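Local coordinates for protein sortase SrtE1 (Streptomyces coelicolor, PDB 5CUW) that anchors surface proteins to the cell wall as a class E transpeptidase, cleaving sorting signals of the Leu-Ala-x-Thr-Gly and Leu-Pro-x-Thr-Gly type, at residues Tyr125-Ile130 with Met173-Lys178. Residues are numbered along the deposited sequence; the frame is centred on the assembly and turned at random.
Sequences YKMASI and MIVWGK
Lys126 and Lys178 face each other as an antiparallel hydrogen-bonded pair. Lys126 N donates to Lys178 O at 3.0 Å, and Lys178 N returns a bond to Lys126 O. Further on, Trp176 O is gripped by two amides, Ala128 N at 2.7 Å and Ser129 N at 3.2 Å. Ala128 N lies in the plane of the Trp176 carbonyl, while Ser129 N is tilted 31° from it. Trp176 N closes the pair with a nearly straight bond to Ser129 O at 2.9 Å.

Ala128 and Ser129 both opposite Trp176 make a classic beta bulge, with one extra residue on strand 121-134. The two strands are neighbours in the beta barrel of the sortase catalytic domain. Strand 171-184 also carries Arg172, the probable proton donor, just before Met173.

Ile130 and Val175 share one face of the sheet, and the side chain of Met127, whose CB points away from the partner strand, still reaches Val175. Met127 CG, anti to its backbone N (chi1 -176°), meets Val175 CG1 at 3.9 Å, the two side chains crossing at about a right angle. The other branch, Val175 CG2, meets Ile130 CD1 at 4.0 Å.

On the face with Ser129 and Trp176, Ser129 OG comes obliquely to the indole, 3.4 Å from Trp176 CE3. This hydroxyl is hydrogen-bonded to Ser149 O, and Trp176 NE1 to Val141 O. Ile174 CG2 lies over one face of the indole, offset toward the rim.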
ATOM      1  N   TYR A 125      -5.303   8.078   3.476  1.00 22.28           N
ATOM      2  CA  TYR A 125      -6.088   7.536   2.389  1.00 20.89           C
ATOM      3  C   TYR A 125      -7.319   6.826   2.922  1.00 27.63           C
ATOM      4  O   TYR A 125      -7.335   6.361   4.067  1.00 28.94           O
ATOM      5  CB  TYR A 125      -5.275   6.545   1.556  1.00 17.37           C
ATOM      6  CG  TYR A 125      -4.005   7.088   0.937  1.00 20.25           C
ATOM      7  CD1 TYR A 125      -2.828   7.136   1.667  1.00 26.36           C
ATOM      8  CD2 TYR A 125      -3.965   7.490  -0.394  1.00 19.17           C
ATOM      9  CE1 TYR A 125      -1.639   7.608   1.104  1.00 24.48           C
ATOM     10  CE2 TYR A 125      -2.763   7.970  -0.973  1.00 16.85           C
ATOM     11  CZ  TYR A 125      -1.615   8.020  -0.219  1.00 23.45           C
ATOM     12  OH  TYR A 125      -0.432   8.489  -0.794  1.00 21.24           O
ATOM     13  N   LYS A 126      -8.343   6.723   2.086  1.00 23.43           N
ATOM     14  CA  LYS A 126      -9.484   5.864   2.410  1.00 22.83           C
ATOM     15  C   LYS A 126      -9.682   4.804   1.330  1.00 28.36           C
ATOM     16  O   LYS A 126      -9.534   5.080   0.133  1.00 21.91           O
ATOM     17  CB  LYS A 126     -10.742   6.709   2.600  1.00 32.42           C
ATOM     18  CG  LYS A 126     -10.693   7.471   3.925  1.00 39.56           C
ATOM     19  CD  LYS A 126     -12.000   8.154   4.279  1.00 49.43           C
ATOM     20  CE  LYS A 126     -11.842   8.961   5.563  1.00 55.77           C
ATOM     21  NZ  LYS A 126     -12.954   9.932   5.747  1.00 62.94           N
ATOM     22  N   MET A 127      -9.983   3.585   1.768  1.00 27.63           N
ATOM     23  CA  MET A 127     -10.190   2.455   0.873  1.00 24.18           C
ATOM     24  C   MET A 127     -11.291   2.786  -0.115  1.00 21.96           C
ATOM     25  O   MET A 127     -12.318   3.355   0.259  1.00 28.85           O
ATOM     26  CB  MET A 127     -10.533   1.188   1.677  1.00 30.15           C
ATOM     27  CG  MET A 127     -10.674  -0.095   0.858  1.00 29.17           C
ATOM     28  SD  MET A 127     -12.348  -0.437   0.231  1.00 34.19           S
ATOM     29  CE  MET A 127     -12.044  -1.914  -0.734  1.00 37.78           C
ATOM     30  N   ALA A 128     -11.071   2.466  -1.386  1.00 26.04           N
ATOM     31  CA  ALA A 128     -12.044   2.806  -2.423  1.00 27.30           C
ATOM     32  C   ALA A 128     -12.477   1.603  -3.244  1.00 31.86           C
ATOM     33  O   ALA A 128     -13.635   1.494  -3.626  1.00 32.92           O
ATOM     34  CB  ALA A 128     -11.474   3.883  -3.350  1.00 24.31           C
ATOM     35  N   SER A 129     -11.546   0.701  -3.529  1.00 29.58           N
ATOM     36  CA  SER A 129     -11.817  -0.332  -4.522  1.00 32.67           C
ATOM     37  C   SER A 129     -11.011  -1.595  -4.248  1.00 23.51           C
ATOM     38  O   SER A 129      -9.909  -1.526  -3.708  1.00 23.58           O
ATOM     39  CB  SER A 129     -11.498   0.224  -5.919  1.00 33.71           C
ATOM     40  OG  SER A 129     -11.721  -0.744  -6.917  1.00 42.38           O
ATOM     41  N   ILE A 130     -11.556  -2.758  -4.590  1.00 24.80           N
ATOM     42  CA  ILE A 130     -10.822  -3.997  -4.376  1.00 19.69           C
ATOM     43  C   ILE A 130     -10.909  -4.942  -5.575  1.00 25.68           C
ATOM     44  O   ILE A 130     -11.962  -5.096  -6.189  1.00 26.97           O
ATOM     45  CB  ILE A 130     -11.324  -4.726  -3.121  1.00 25.52           C
ATOM     46  CG1 ILE A 130     -10.533  -6.010  -2.911  1.00 24.27           C
ATOM     47  CG2 ILE A 130     -12.816  -5.026  -3.248  1.00 25.71           C
ATOM     48  CD1 ILE A 130     -10.769  -6.666  -1.579  1.00 28.96           C
ATOM     49  N   MET A 173      -3.981 -10.249  -4.692  1.00 27.16           N
ATOM     50  CA  MET A 173      -5.139  -9.475  -4.254  0.83 19.86           C
ATOM     51  C   MET A 173      -4.734  -8.013  -4.161  1.00 20.96           C
ATOM     52  O   MET A 173      -3.695  -7.695  -3.576  1.00 23.90           O
ATOM     53  CB  MET A 173      -5.646  -9.987  -2.894  0.83 20.91           C
ATOM     54  CG  MET A 173      -6.523  -8.996  -2.142  0.83 22.38           C
ATOM     55  SD  MET A 173      -7.298  -9.751  -0.685  0.83 42.02           S
ATOM     56  CE  MET A 173      -5.862 -10.231   0.272  0.83 29.23           C
ATOM     57  N   ILE A 174      -5.543  -7.129  -4.725  1.00 22.16           N
ATOM     58  CA  ILE A 174      -5.215  -5.705  -4.792  1.00 21.24           C
ATOM     59  C   ILE A 174      -6.278  -4.848  -4.091  1.00 22.50           C
ATOM     60  O   ILE A 174      -7.470  -5.003  -4.340  1.00 20.47           O
ATOM     61  CB  ILE A 174      -5.096  -5.236  -6.258  1.00 25.61           C
ATOM     62  CG1 ILE A 174      -4.375  -6.286  -7.110  1.00 24.88           C
ATOM     63  CG2 ILE A 174      -4.438  -3.866  -6.347  1.00 23.68           C
ATOM     64  CD1 ILE A 174      -2.958  -6.561  -6.698  1.00 27.54           C
ATOM     65  N   VAL A 175      -5.844  -3.943  -3.226  1.00 24.14           N
ATOM     66  CA  VAL A 175      -6.752  -2.986  -2.599  1.00 21.52           C
ATOM     67  C   VAL A 175      -6.282  -1.557  -2.923  1.00 24.47           C
ATOM     68  O   VAL A 175      -5.100  -1.266  -2.784  1.00 22.25           O
ATOM     69  CB  VAL A 175      -6.808  -3.208  -1.079  1.00 22.06           C
ATOM     70  CG1 VAL A 175      -7.581  -2.104  -0.390  1.00 22.68           C
ATOM     71  CG2 VAL A 175      -7.397  -4.574  -0.776  1.00 21.82           C
ATOM     72  N   TRP A 176      -7.194  -0.695  -3.386  1.00 22.95           N
ATOM     73  CA  TRP A 176      -6.878   0.709  -3.717  1.00 21.14           C
ATOM     74  C   TRP A 176      -7.573   1.712  -2.791  1.00 19.45           C
ATOM     75  O   TRP A 176      -8.717   1.497  -2.364  1.00 18.76           O
ATOM     76  CB  TRP A 176      -7.293   1.056  -5.158  1.00 19.68           C
ATOM     77  CG  TRP A 176      -6.597   0.305  -6.271  1.00 17.46           C
ATOM     78  CD1 TRP A 176      -5.339   0.562  -6.779  1.00 24.16           C
ATOM     79  CD2 TRP A 176      -7.135  -0.765  -7.066  1.00 21.52           C
ATOM     80  NE1 TRP A 176      -5.063  -0.306  -7.808  1.00 26.24           N
ATOM     81  CE2 TRP A 176      -6.143  -1.127  -8.007  1.00 21.61           C
ATOM     82  CE3 TRP A 176      -8.350  -1.459  -7.067  1.00 20.97           C
ATOM     83  CZ2 TRP A 176      -6.331  -2.150  -8.935  1.00 24.84           C
ATOM     84  CZ3 TRP A 176      -8.534  -2.477  -7.989  1.00 25.65           C
ATOM     85  CH2 TRP A 176      -7.530  -2.812  -8.911  1.00 25.90           C
ATOM     86  N   GLY A 177      -6.893   2.823  -2.524  1.00 18.04           N
ATOM     87  CA  GLY A 177      -7.452   3.919  -1.754  1.00 22.29           C
ATOM     88  C   GLY A 177      -7.185   5.266  -2.410  1.00 24.32           C
ATOM     89  O   GLY A 177      -6.392   5.357  -3.352  1.00 19.65           O
ATOM     90  N   LYS A 178      -7.851   6.306  -1.909  1.00 29.93           N
ATOM     91  CA  LYS A 178      -7.711   7.675  -2.424  1.00 27.99           C
ATOM     92  C   LYS A 178      -7.385   8.630  -1.298  1.00 29.11           C
ATOM     93  O   LYS A 178      -8.007   8.559  -0.242  1.00 22.08           O
ATOM     94  CB  LYS A 178      -9.003   8.147  -3.094  1.00 28.25           C
ATOM     95  CG  LYS A 178      -9.472   7.309  -4.248  1.00 43.52           C
ATOM     96  CD  LYS A 178     -10.748   7.897  -4.831  1.00 58.08           C
ATOM     97  CE  LYS A 178     -11.805   8.098  -3.759  1.00 68.48           C
ATOM     98  NZ  LYS A 178     -13.064   8.669  -4.314  1.00 75.26           N
TER